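Local coordinates for protein hydrolase, isochorismatase family (Pseudomonas putida KT2440, PDB 4H17) that probably acts as a hydrolase of the isochorismatase family, built on a Rossmann-like alpha/beta fold, at residues 5-9 with 183-188; 15-19 with 149-153; 21-25 with 63-67; 115-119 with 146-150; 158-163 with 172-176. All coordinates share one frame. Residue numbers count along the deposited sequence, not the author numbering.

Contact 1. Residues 5-9 with 183-188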
# COMPACT_ATOMS: atom_id res chain seq x y z
N PRO A 5 18.11 4.56 -9.44
CA PRO A 5 16.97 3.73 -9.77
C PRO A 5 16.04 4.39 -10.78
O PRO A 5 15.90 5.64 -10.79
CB PRO A 5 16.27 3.57 -8.42
CG PRO A 5 17.36 3.67 -7.42
CD PRO A 5 18.23 4.76 -7.98
N THR A 6 15.35 3.56 -11.55
CA THR A 6 14.34 3.98 -12.51
C THR A 6 13.02 3.63 -11.92
O THR A 6 12.89 2.58 -11.31
CB THR A 6 14.50 3.26 -13.87
OG1 THR A 6 15.83 3.47 -14.37
CG2 THR A 6 13.56 3.80 -14.86
N THR A 7 12.00 4.47 -12.12
CA THR A 7 10.69 4.16 -11.54
C THR A 7 10.09 3.09 -12.42
O THR A 7 10.43 3.01 -13.60
CB THR A 7 9.74 5.37 -11.52
OG1 THR A 7 9.58 5.87 -12.86
CG2 THR A 7 10.26 6.50 -10.63
N MSE A 8 9.23 2.27 -11.84
CA MSE A 8 8.43 1.32 -12.64
C MSE A 8 7.70 2.07 -13.73
O MSE A 8 7.58 1.61 -14.85
CB MSE A 8 7.49 0.53 -11.73
CG MSE A 8 6.83 -0.64 -12.46
SE MSE A 8 8.20 -1.95 -13.08
CE MSE A 8 9.26 -1.59 -11.49
N PHE A 9 7.17 3.25 -13.43
CA PHE A 9 6.53 4.07 -14.44
C PHE A 9 7.42 4.30 -15.67
O PHE A 9 7.00 4.06 -16.80
CB PHE A 9 6.15 5.44 -13.87
CG PHE A 9 4.90 5.45 -13.00
CD1 PHE A 9 3.65 5.11 -13.49
CD2 PHE A 9 4.96 5.90 -11.69
CE1 PHE A 9 2.52 5.15 -12.69
CE2 PHE A 9 3.83 5.99 -10.88
CZ PHE A 9 2.59 5.60 -11.39
N MSE A 183 5.22 5.36 -3.56
CA MSE A 183 4.16 5.94 -4.39
C MSE A 183 4.68 6.40 -5.73
O MSE A 183 4.11 6.07 -6.75
CB MSE A 183 3.52 7.12 -3.62
CG MSE A 183 2.77 6.64 -2.37
SE MSE A 183 1.10 5.80 -2.82
CE MSE A 183 1.58 3.98 -2.46
N ALA A 184 5.79 7.16 -5.75
CA ALA A 184 6.36 7.69 -6.98
C ALA A 184 6.84 6.57 -7.91
O ALA A 184 6.92 6.76 -9.13
CB ALA A 184 7.51 8.63 -6.66
N ASP A 185 7.20 5.43 -7.36
CA ASP A 185 7.70 4.33 -8.19
C ASP A 185 6.61 3.79 -9.12
O ASP A 185 6.91 3.42 -10.26
CB ASP A 185 8.23 3.21 -7.28
CG ASP A 185 8.89 2.09 -8.04
OD1 ASP A 185 9.61 2.40 -9.00
OD2 ASP A 185 8.74 0.92 -7.57
N ASN A 186 5.38 3.66 -8.63
CA ASN A 186 4.37 2.86 -9.33
C ASN A 186 2.88 3.18 -9.02
O ASN A 186 1.99 2.44 -9.47
CB ASN A 186 4.63 1.39 -8.98
CG ASN A 186 4.14 0.43 -10.04
OD1 ASN A 186 4.11 0.74 -11.22
ND2 ASN A 186 3.79 -0.77 -9.61
N PHE A 187 2.61 4.22 -8.22
CA PHE A 187 1.23 4.45 -7.81
C PHE A 187 0.74 5.88 -7.98
O PHE A 187 -0.48 6.09 -8.10
CB PHE A 187 1.04 3.96 -6.40
CG PHE A 187 1.31 2.49 -6.25
CD1 PHE A 187 0.36 1.58 -6.65
CD2 PHE A 187 2.53 2.04 -5.80
CE1 PHE A 187 0.62 0.22 -6.56
CE2 PHE A 187 2.79 0.68 -5.69
CZ PHE A 187 1.82 -0.22 -6.08
N ALA A 188 1.62 6.87 -8.02
CA ALA A 188 1.18 8.27 -8.17
C ALA A 188 2.29 9.15 -8.63
O ALA A 188 3.45 8.81 -8.46
CB ALA A 188 0.68 8.80 -6.83
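Two hydrogen bonds hold the start of helix 8-12 against D185, near the C-terminal end of helix 172-186. M8 N, in a selenomethionine, donates to D185 OD1 at 2.9 Å, and F9 N donates to D185 O at 3.2 Å, so one residue receives two successive amides of the incoming helix. T7 is the N-cap of that helix, its hydroxyl turned to R10; its methyl CG2 lies 3.7 Å from A184 O. Packing centres on the F9 ring. N186 CA makes a CH-pi contact over its face, 4.0 Å from the centroid, while A184 O lies at the ring edge, 3.3 Å from F9 CD2. Nearby, M8 CG rests 3.3 Å from N186 OD1. The D185 carboxylate is also a subunit-interface group, salt-bridged to R161 and hydrogen-bonded to H134, both of the second subunit. Within the chain, M183 packs on helix 133-146 and on V190 of strand 189-191, and F9 meets the ring of Y16.

Contact 2. Residues 15-19 with 149-153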
# COMPACT_ATOMS: atom_id res chain seq x y z
N ASP A 15 4.59 6.32 -17.30
CA ASP A 15 4.61 7.61 -16.61
C ASP A 15 3.60 8.57 -17.24
O ASP A 15 3.52 8.68 -18.46
CB ASP A 15 6.04 8.20 -16.54
CG ASP A 15 6.80 8.15 -17.86
OD1 ASP A 15 6.90 7.06 -18.47
OD2 ASP A 15 7.36 9.19 -18.26
N TYR A 16 2.80 9.24 -16.41
CA TYR A 16 1.85 10.26 -16.84
C TYR A 16 2.28 11.58 -16.20
O TYR A 16 3.01 11.58 -15.23
CB TYR A 16 0.39 9.91 -16.47
CG TYR A 16 0.12 9.39 -15.05
CD1 TYR A 16 -0.05 10.26 -13.96
CD2 TYR A 16 -0.03 8.02 -14.80
CE1 TYR A 16 -0.33 9.79 -12.69
CE2 TYR A 16 -0.32 7.55 -13.51
CZ TYR A 16 -0.47 8.44 -12.46
OH TYR A 16 -0.78 7.98 -11.17
N PRO A 17 1.85 12.71 -16.77
CA PRO A 17 2.12 13.99 -16.13
C PRO A 17 1.38 14.22 -14.81
O PRO A 17 0.31 13.64 -14.60
CB PRO A 17 1.62 15.03 -17.14
CG PRO A 17 1.35 14.28 -18.39
CD PRO A 17 1.08 12.86 -18.01
N PRO A 18 1.92 15.07 -13.94
CA PRO A 18 1.14 15.43 -12.76
C PRO A 18 -0.15 16.13 -13.12
O PRO A 18 -0.28 16.76 -14.17
CB PRO A 18 2.06 16.34 -11.96
CG PRO A 18 3.15 16.75 -12.91
CD PRO A 18 3.29 15.62 -13.86
N ALA A 19 -1.11 16.03 -12.20
CA ALA A 19 -2.44 16.59 -12.44
C ALA A 19 -2.36 18.09 -12.51
O ALA A 19 -1.53 18.70 -11.83
CB ALA A 19 -3.38 16.22 -11.30
N TYR A 149 -7.58 5.47 -12.43
CA TYR A 149 -7.28 6.84 -12.15
C TYR A 149 -5.80 7.17 -12.14
O TYR A 149 -4.95 6.32 -11.87
CB TYR A 149 -7.89 7.27 -10.81
CG TYR A 149 -9.40 7.17 -10.88
CD1 TYR A 149 -10.15 8.15 -11.48
CD2 TYR A 149 -10.05 6.08 -10.34
CE1 TYR A 149 -11.54 8.06 -11.58
CE2 TYR A 149 -11.43 5.97 -10.43
CZ TYR A 149 -12.17 6.94 -11.05
OH TYR A 149 -13.54 6.80 -11.12
N ARG A 150 -5.51 8.42 -12.47
CA ARG A 150 -4.19 8.97 -12.41
C ARG A 150 -4.12 9.82 -11.16
O ARG A 150 -4.81 10.83 -11.07
CB ARG A 150 -3.94 9.87 -13.61
CG ARG A 150 -3.76 9.14 -14.92
CD ARG A 150 -3.34 10.13 -16.01
NE ARG A 150 -4.37 11.11 -16.34
CZ ARG A 150 -5.36 10.92 -17.22
NH1 ARG A 150 -5.46 9.77 -17.89
NH2 ARG A 150 -6.24 11.88 -17.44
N CYS A 151 -3.27 9.43 -10.22
CA CYS A 151 -3.21 10.10 -8.91
C CYS A 151 -1.99 10.99 -8.85
O CYS A 151 -0.91 10.61 -9.27
CB CYS A 151 -3.13 9.06 -7.81
SG CYS A 151 -4.70 8.22 -7.53
N THR A 152 -2.18 12.17 -8.26
CA THR A 152 -1.09 13.06 -7.90
C THR A 152 -1.21 13.26 -6.39
O THR A 152 -2.22 13.81 -5.91
CB THR A 152 -1.16 14.41 -8.62
OG1 THR A 152 -1.01 14.18 -10.03
CG2 THR A 152 -0.08 15.32 -8.12
N LEU A 153 -0.21 12.78 -5.67
CA LEU A 153 -0.24 12.78 -4.21
C LEU A 153 0.56 13.95 -3.72
O LEU A 153 1.72 14.12 -4.08
CB LEU A 153 0.36 11.47 -3.71
CG LEU A 153 0.52 11.26 -2.21
CD1 LEU A 153 -0.75 11.42 -1.41
CD2 LEU A 153 1.10 9.87 -2.00
O HOH W 1 -2.23 5.65 -10.89
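Y16 takes a chi1 of 45° (p), which swings its ring inward from the loop onto R150. The arginine answers with a bent chain, m at chi1, t at chi2 and m at chi3, so that its methylenes lie along the ring face: R150 CG stands 3.8 Å from the ring centroid, only 7° off the normal, and R150 CD is 3.7 Å from Y16 CG. In this conformer, one of two deposited, the guanidinium goes on to a salt bridge with D125. At the far end of the ring Y16 OH accepts a hydrogen bond from C151 N (3.0 Å). A water 2.8 Å from Y16 OH donates to Y149 O at 3.0 Å, joining the same hydroxyl to the residue just before the strand.

T152, with chi1 at -64° (m), holds OG1 out toward the loop, where it accepts a hydrogen bond from A19 N at 2.9 Å; A19 CB closes in to 3.4 Å from T152 OG1. The run P17-A19 is extended in polyproline II fashion and so passes along the strand without a turn. This is the chain between helix 8-12 and strand 24-29 laid over strand 150-159, whose neighbours in the parallel sheet are strands 125-131 and 189-191. A19 packs on D125 and I127 of the former, while Y16 and P18 lean on C189 of the latter.

Contact 3. Residues 21-25 with 63-67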
# COMPACT_ATOMS: atom_id res chain seq x y z
N LEU A 21 -4.72 21.11 -11.45
CA LEU A 21 -5.91 21.33 -10.61
C LEU A 21 -7.16 21.61 -11.48
O LEU A 21 -8.25 21.14 -11.19
CB LEU A 21 -5.67 22.47 -9.62
CG LEU A 21 -6.82 22.77 -8.67
CD1 LEU A 21 -7.26 21.50 -7.93
CD2 LEU A 21 -6.41 23.87 -7.69
N SER A 22 -6.96 22.34 -12.58
CA SER A 22 -8.03 22.74 -13.48
C SER A 22 -8.73 21.57 -14.16
O SER A 22 -9.86 21.74 -14.64
CB SER A 22 -7.48 23.70 -14.54
OG SER A 22 -6.49 23.11 -15.36
N HIS A 23 -8.09 20.40 -14.20
CA HIS A 23 -8.71 19.21 -14.79
C HIS A 23 -8.88 18.08 -13.78
O HIS A 23 -9.15 16.94 -14.16
CB HIS A 23 -7.88 18.73 -15.96
CG HIS A 23 -7.59 19.79 -16.97
ND1 HIS A 23 -8.58 20.56 -17.55
CD2 HIS A 23 -6.42 20.22 -17.51
CE1 HIS A 23 -8.03 21.41 -18.40
NE2 HIS A 23 -6.72 21.22 -18.40
N ALA A 24 -8.81 18.40 -12.50
CA ALA A 24 -8.76 17.36 -11.47
C ALA A 24 -9.93 17.40 -10.51
O ALA A 24 -10.62 18.39 -10.43
CB ALA A 24 -7.46 17.46 -10.70
N SER A 25 -10.11 16.29 -9.80
CA SER A 25 -10.96 16.21 -8.59
C SER A 25 -10.00 16.18 -7.38
O SER A 25 -8.99 15.46 -7.40
CB SER A 25 -11.80 14.97 -8.55
OG SER A 25 -12.76 14.85 -9.63
N GLY A 63 -13.44 26.41 -8.71
CA GLY A 63 -14.67 25.62 -8.91
C GLY A 63 -14.51 24.13 -9.14
O GLY A 63 -15.32 23.52 -9.86
N ARG A 64 -13.47 23.53 -8.57
CA ARG A 64 -13.19 22.11 -8.78
C ARG A 64 -14.00 21.23 -7.80
O ARG A 64 -14.35 21.68 -6.72
CB ARG A 64 -11.71 21.83 -8.55
CG ARG A 64 -10.78 22.77 -9.31
CD ARG A 64 -11.08 22.81 -10.79
NE ARG A 64 -11.18 21.46 -11.33
CZ ARG A 64 -11.96 21.08 -12.34
NH1 ARG A 64 -12.69 21.94 -13.02
NH2 ARG A 64 -11.96 19.82 -12.73
N PRO A 65 -14.26 19.97 -8.19
CA PRO A 65 -14.90 18.99 -7.31
C PRO A 65 -14.01 18.68 -6.15
O PRO A 65 -12.78 18.49 -6.36
CB PRO A 65 -15.09 17.78 -8.22
CG PRO A 65 -14.96 18.28 -9.60
CD PRO A 65 -13.94 19.38 -9.50
N ILE A 66 -14.60 18.66 -4.95
CA ILE A 66 -13.84 18.41 -3.76
C ILE A 66 -14.53 17.33 -2.94
O ILE A 66 -15.74 17.43 -2.65
CB ILE A 66 -13.73 19.68 -2.88
CG1 ILE A 66 -13.06 20.82 -3.66
CG2 ILE A 66 -13.03 19.38 -1.56
CD1 ILE A 66 -13.23 22.20 -3.04
N ILE A 67 -13.76 16.32 -2.58
CA ILE A 67 -14.26 15.15 -1.82
C ILE A 67 -13.51 15.04 -0.50
O ILE A 67 -12.27 15.00 -0.46
CB ILE A 67 -14.04 13.86 -2.58
CG1 ILE A 67 -14.83 13.89 -3.89
CG2 ILE A 67 -14.38 12.69 -1.67
CD1 ILE A 67 -14.49 12.77 -4.87
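Backbone shapes differ sharply here. L21 and S22 form a short 3-10 segment, with A24 N bonded back to L21 O at 3.1 Å, before the chain straightens toward strand 24-29. On the other side G63, at phi 68°, ends the preceding helix in a Schellman motif, and R64 and P65 run extended into strand 66-71. The two backbones run nearest at S25 and P65, whose CA atoms are 5.0 Å apart.

R64 supplies most of the side-chain contact. With chi1, chi2 and chi3 all m it folds back over the 3-10 segment, and its guanidinium grips one carbonyl: NE and NH2 both donate to A24 O, at 3.2 and 3.0 Å. S22 O sits over the guanidinium face, 3.2 Å from R64 CZ, and R64 CG touches L21 CD1 at 4.0 Å. P65 adds its ring, with CD 3.6 Å from A24 O and CB 4.0 Å from S25 OG.

The contact lies at the N-terminal ends of the two parallel strands of a beta-alpha-beta unit, strand 24-29, helix 45-61 and strand 66-71. L21 and I66 pack on helix 45-61, whereas S25, P65 and I67 meet helix 114-121.

Contact 4. Residues 115-119 with 146-150. With SO4 (sulfate ion), chain D.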
# COMPACT_ATOMS: atom_id res chain seq x y z
N HIS A 115 -16.21 5.24 -5.99
CA HIS A 115 -16.04 4.98 -7.42
C HIS A 115 -17.14 5.63 -8.29
O HIS A 115 -16.83 6.38 -9.23
CB HIS A 115 -15.91 3.49 -7.69
CG HIS A 115 -15.48 3.20 -9.08
ND1 HIS A 115 -15.87 2.08 -9.77
CD2 HIS A 115 -14.69 3.91 -9.92
CE1 HIS A 115 -15.34 2.11 -10.98
NE2 HIS A 115 -14.62 3.20 -11.10
N GLU A 116 -18.40 5.41 -7.92
CA GLU A 116 -19.56 5.95 -8.63
C GLU A 116 -19.46 7.46 -8.65
O GLU A 116 -19.71 8.10 -9.68
CB GLU A 116 -20.84 5.49 -7.89
CG GLU A 116 -22.21 5.91 -8.43
CD GLU A 116 -23.37 5.24 -7.69
OE1 GLU A 116 -23.12 4.38 -6.81
OE2 GLU A 116 -24.54 5.54 -8.00
N THR A 117 -19.07 8.04 -7.52
CA THR A 117 -18.91 9.47 -7.41
C THR A 117 -17.83 10.00 -8.37
O THR A 117 -18.03 10.99 -9.13
CB THR A 117 -18.58 9.87 -5.98
OG1 THR A 117 -19.71 9.52 -5.17
CG2 THR A 117 -18.29 11.36 -5.88
N LEU A 118 -16.66 9.38 -8.35
CA LEU A 118 -15.59 9.82 -9.25
C LEU A 118 -15.97 9.63 -10.73
O LEU A 118 -15.62 10.48 -11.54
CB LEU A 118 -14.28 9.13 -8.91
CG LEU A 118 -13.70 9.41 -7.54
CD1 LEU A 118 -12.42 8.60 -7.37
CD2 LEU A 118 -13.45 10.90 -7.42
N GLN A 119 -16.72 8.56 -11.05
CA GLN A 119 -17.24 8.35 -12.42
C GLN A 119 -18.15 9.50 -12.85
O GLN A 119 -17.99 10.09 -13.92
CB GLN A 119 -17.95 7.00 -12.52
CG GLN A 119 -16.97 5.86 -12.55
CD GLN A 119 -17.65 4.51 -12.51
OE1 GLN A 119 -18.56 4.29 -11.72
NE2 GLN A 119 -17.22 3.61 -13.37
N ASP A 146 -6.22 0.64 -9.62
CA ASP A 146 -7.06 -0.44 -10.15
C ASP A 146 -8.23 0.01 -11.00
O ASP A 146 -8.67 -0.70 -11.92
CB ASP A 146 -7.60 -1.30 -9.01
CG ASP A 146 -6.51 -2.17 -8.35
OD1 ASP A 146 -5.45 -2.44 -8.97
OD2 ASP A 146 -6.71 -2.62 -7.20
N TYR A 147 -8.77 1.19 -10.67
CA TYR A 147 -9.91 1.75 -11.42
C TYR A 147 -9.47 2.69 -12.54
O TYR A 147 -10.28 3.31 -13.21
CB TYR A 147 -10.81 2.46 -10.45
CG TYR A 147 -11.59 1.56 -9.56
CD1 TYR A 147 -12.48 0.63 -10.12
CD2 TYR A 147 -11.54 1.67 -8.19
CE1 TYR A 147 -13.25 -0.19 -9.35
CE2 TYR A 147 -12.33 0.86 -7.39
CZ TYR A 147 -13.21 -0.06 -7.97
OH TYR A 147 -13.99 -0.92 -7.22
N GLY A 148 -8.17 2.77 -12.75
CA GLY A 148 -7.64 3.50 -13.90
C GLY A 148 -7.48 4.99 -13.67
O GLY A 148 -7.20 5.72 -14.62
N TYR A 149 -7.58 5.47 -12.43
CA TYR A 149 -7.28 6.84 -12.15
C TYR A 149 -5.80 7.17 -12.14
O TYR A 149 -4.95 6.32 -11.87
CB TYR A 149 -7.89 7.27 -10.81
CG TYR A 149 -9.40 7.17 -10.88
CD1 TYR A 149 -10.15 8.15 -11.48
CD2 TYR A 149 -10.05 6.08 -10.34
CE1 TYR A 149 -11.54 8.06 -11.58
CE2 TYR A 149 -11.43 5.97 -10.43
CZ TYR A 149 -12.17 6.94 -11.05
OH TYR A 149 -13.54 6.80 -11.12
N ARG A 150 -5.51 8.42 -12.47
CA ARG A 150 -4.19 8.97 -12.41
C ARG A 150 -4.12 9.82 -11.16
O ARG A 150 -4.81 10.83 -11.07
CB ARG A 150 -3.94 9.87 -13.61
CG ARG A 150 -3.76 9.14 -14.92
CD ARG A 150 -3.34 10.13 -16.01
NE ARG A 150 -4.37 11.11 -16.34
CZ ARG A 150 -5.36 10.92 -17.22
NH1 ARG A 150 -5.46 9.77 -17.89
NH2 ARG A 150 -6.24 11.88 -17.44
S SO4 D . -13.75 -1.68 -3.50
O1 SO4 D . -13.79 -2.52 -2.29
O2 SO4 D . -12.47 -0.98 -3.47
O3 SO4 D . -14.86 -0.71 -3.44
O4 SO4 D . -13.83 -2.56 -4.72
O HOH W 2 -13.13 3.52 -13.23
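Y149 and H115 bury the most surface, with Y147 next. The Y149 ring reaches across to helix 114-121 and ends with its hydroxyl close to two side chains: Y149 OH is 3.3 Å from H115 CD2 and 3.3 Å from L118 CB. L118 also covers the ring itself, its CD1 lying 4.2 Å from the Y149 centroid and 18° off the normal, a CH-pi contact. H115 uses the rest of its imidazole on Y147. The two rings stack face to face, centroids 3.8 Å apart and planes inclined by 22°, with H115 CE1 just 3.3 Å from Y147 CD1. A water beside the stack bridges the two residues, 2.6 Å from H115 NE2 and donating to Y147 O at 2.9 Å.

In the Rossmann-like fold these residues bring helix 114-121 up to the turn that links helix 133-146 to strand 150-159. G148, at positive phi, is the C-prime residue of the Schellman motif that ends the latter helix, with Y149 N bonded back to A144 O; the chain then turns Y149 toward the neighbouring helix. L118 and Y149 both pack on L126 of strand 125-131, and F109 touches H115, L118 and Y147. At the outer tip Y147 OH donates to O4 of a sulfate ion, probably from the crystallisation liquor, at 3.0 Å.

Contact 5. Residues 158-163 with 172-176. With EDO (1,2-ethanediol), chain H.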
# COMPACT_ATOMS: atom_id res chain seq x y z
N SER A 158 0.32 15.90 3.46
CA SER A 158 0.06 14.55 4.00
C SER A 158 1.07 14.33 5.12
O SER A 158 2.14 14.98 5.16
CB SER A 158 0.14 13.52 2.88
OG SER A 158 -0.03 12.17 3.38
N ALA A 159 0.77 13.43 6.04
CA ALA A 159 1.63 13.17 7.15
C ALA A 159 1.42 11.81 7.72
O ALA A 159 0.41 11.14 7.46
CB ALA A 159 1.43 14.23 8.24
N THR A 160 2.35 11.43 8.57
CA THR A 160 2.26 10.20 9.31
C THR A 160 2.88 10.39 10.71
O THR A 160 3.06 11.53 11.21
CB THR A 160 2.85 9.05 8.50
OG1 THR A 160 2.64 7.81 9.20
CG2 THR A 160 4.31 9.25 8.26
N ARG A 161 3.08 9.26 11.39
CA ARG A 161 3.68 9.27 12.73
C ARG A 161 4.87 8.30 12.84
O ARG A 161 5.14 7.49 11.93
CB ARG A 161 2.62 8.97 13.75
CG ARG A 161 2.17 7.50 13.79
CD ARG A 161 0.99 7.26 14.73
NE ARG A 161 0.93 5.87 15.23
CZ ARG A 161 0.57 4.80 14.51
NH1 ARG A 161 0.19 4.92 13.23
NH2 ARG A 161 0.59 3.61 15.10
N ASP A 162 5.63 8.43 13.93
CA ASP A 162 6.66 7.47 14.26
C ASP A 162 6.05 6.09 14.33
O ASP A 162 5.03 5.88 15.01
CB ASP A 162 7.30 7.76 15.62
CG ASP A 162 8.15 9.04 15.67
OD1 ASP A 162 8.32 9.74 14.68
OD2 ASP A 162 8.67 9.32 16.76
N LEU A 163 6.69 5.10 13.71
CA LEU A 163 6.23 3.70 13.82
C LEU A 163 7.22 2.76 14.45
O LEU A 163 8.45 2.96 14.36
CB LEU A 163 5.84 3.12 12.47
CG LEU A 163 4.75 3.84 11.69
CD1 LEU A 163 4.58 3.22 10.32
CD2 LEU A 163 3.47 3.88 12.45
N ALA A 172 8.74 9.35 11.87
CA ALA A 172 7.71 9.73 10.94
C ALA A 172 8.28 10.22 9.60
O ALA A 172 7.80 9.79 8.57
CB ALA A 172 6.82 10.79 11.57
N ALA A 173 9.34 11.04 9.62
CA ALA A 173 9.92 11.56 8.38
C ALA A 173 10.43 10.46 7.48
O ALA A 173 10.35 10.57 6.25
CB ALA A 173 11.04 12.58 8.66
N GLN A 174 10.98 9.41 8.10
CA GLN A 174 11.62 8.32 7.35
C GLN A 174 10.49 7.47 6.76
O GLN A 174 10.51 7.12 5.57
CB GLN A 174 12.53 7.50 8.21
CG GLN A 174 13.84 8.18 8.46
CD GLN A 174 14.75 7.35 9.32
OE1 GLN A 174 14.84 6.13 9.16
NE2 GLN A 174 15.48 8.02 10.22
N ILE A 175 9.47 7.19 7.58
CA ILE A 175 8.31 6.49 7.03
C ILE A 175 7.71 7.25 5.84
O ILE A 175 7.37 6.68 4.84
CB ILE A 175 7.19 6.32 8.08
CG1 ILE A 175 7.67 5.49 9.27
CG2 ILE A 175 5.95 5.74 7.42
CD1 ILE A 175 8.14 4.08 8.98
N HIS A 176 7.50 8.55 6.02
CA HIS A 176 6.85 9.36 5.02
C HIS A 176 7.68 9.42 3.69
O HIS A 176 7.15 9.24 2.62
CB HIS A 176 6.54 10.73 5.58
CG HIS A 176 5.63 11.54 4.73
ND1 HIS A 176 4.31 11.21 4.54
CD2 HIS A 176 5.84 12.66 4.00
CE1 HIS A 176 3.74 12.11 3.76
NE2 HIS A 176 4.65 13.01 3.43
C1 EDO H . 6.78 14.01 8.25
O1 EDO H . 6.82 14.83 9.43
C2 EDO H . 5.32 13.83 7.86
O2 EDO H . 4.56 13.16 8.87
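T160 lays its methyl CG2 across the first turn of helix 172-186, 3.5 Å from A172 O, 3.8 Å from H176 CB and 4.0 Å from I175 CG2. The first segment runs from strand 150-159 of the Rossmann-like fold into a small antiparallel hairpin, strands 163-165 and 168-170, and the second begins the helix just after it. D162 ties down the helix start: D162 OD1 accepts a hydrogen bond from A172 N at 2.9 Å. A172 CB packs 3.4 Å from R161 C, and L163 CD1 meets I175 CD1 at 3.9 Å. H176 packs against the end of the strand, its CE1 3.6 Å from S158 O, while its nitrogens bond to S133 and E155. R161 points away from the helix and crosses the dimer interface to a salt bridge with D185 of the second subunit. A 1,2-ethanediol, probably from the crystallisation liquor, covers one face of the H176 ring with its C2 and takes a hydrogen bond from T160 N through O2 at 2.8 Å.

In the fold
Contact 1 closes the longest loop, joining the N-terminal helix 8-12 to the end of helix 172-186, and all the others nest inside it. Contact 2 follows, fastening the loop after that helix to strand 150-159, and encloses contact 3, which ties neighbouring strands 24-29 and 66-71. Contact 4 comes after contact 3 in series, yet the two touch where I67 meets L118; it ends on the same stretch as contact 2, sharing Y149 and R150. Contact 5 opens last, bracketing the hairpin before helix 172-186, about 27 Å centre to centre from contacts 3 and 4. Contacts 1 and 5 share that helix, and D185 and R161 pair them across the dimer.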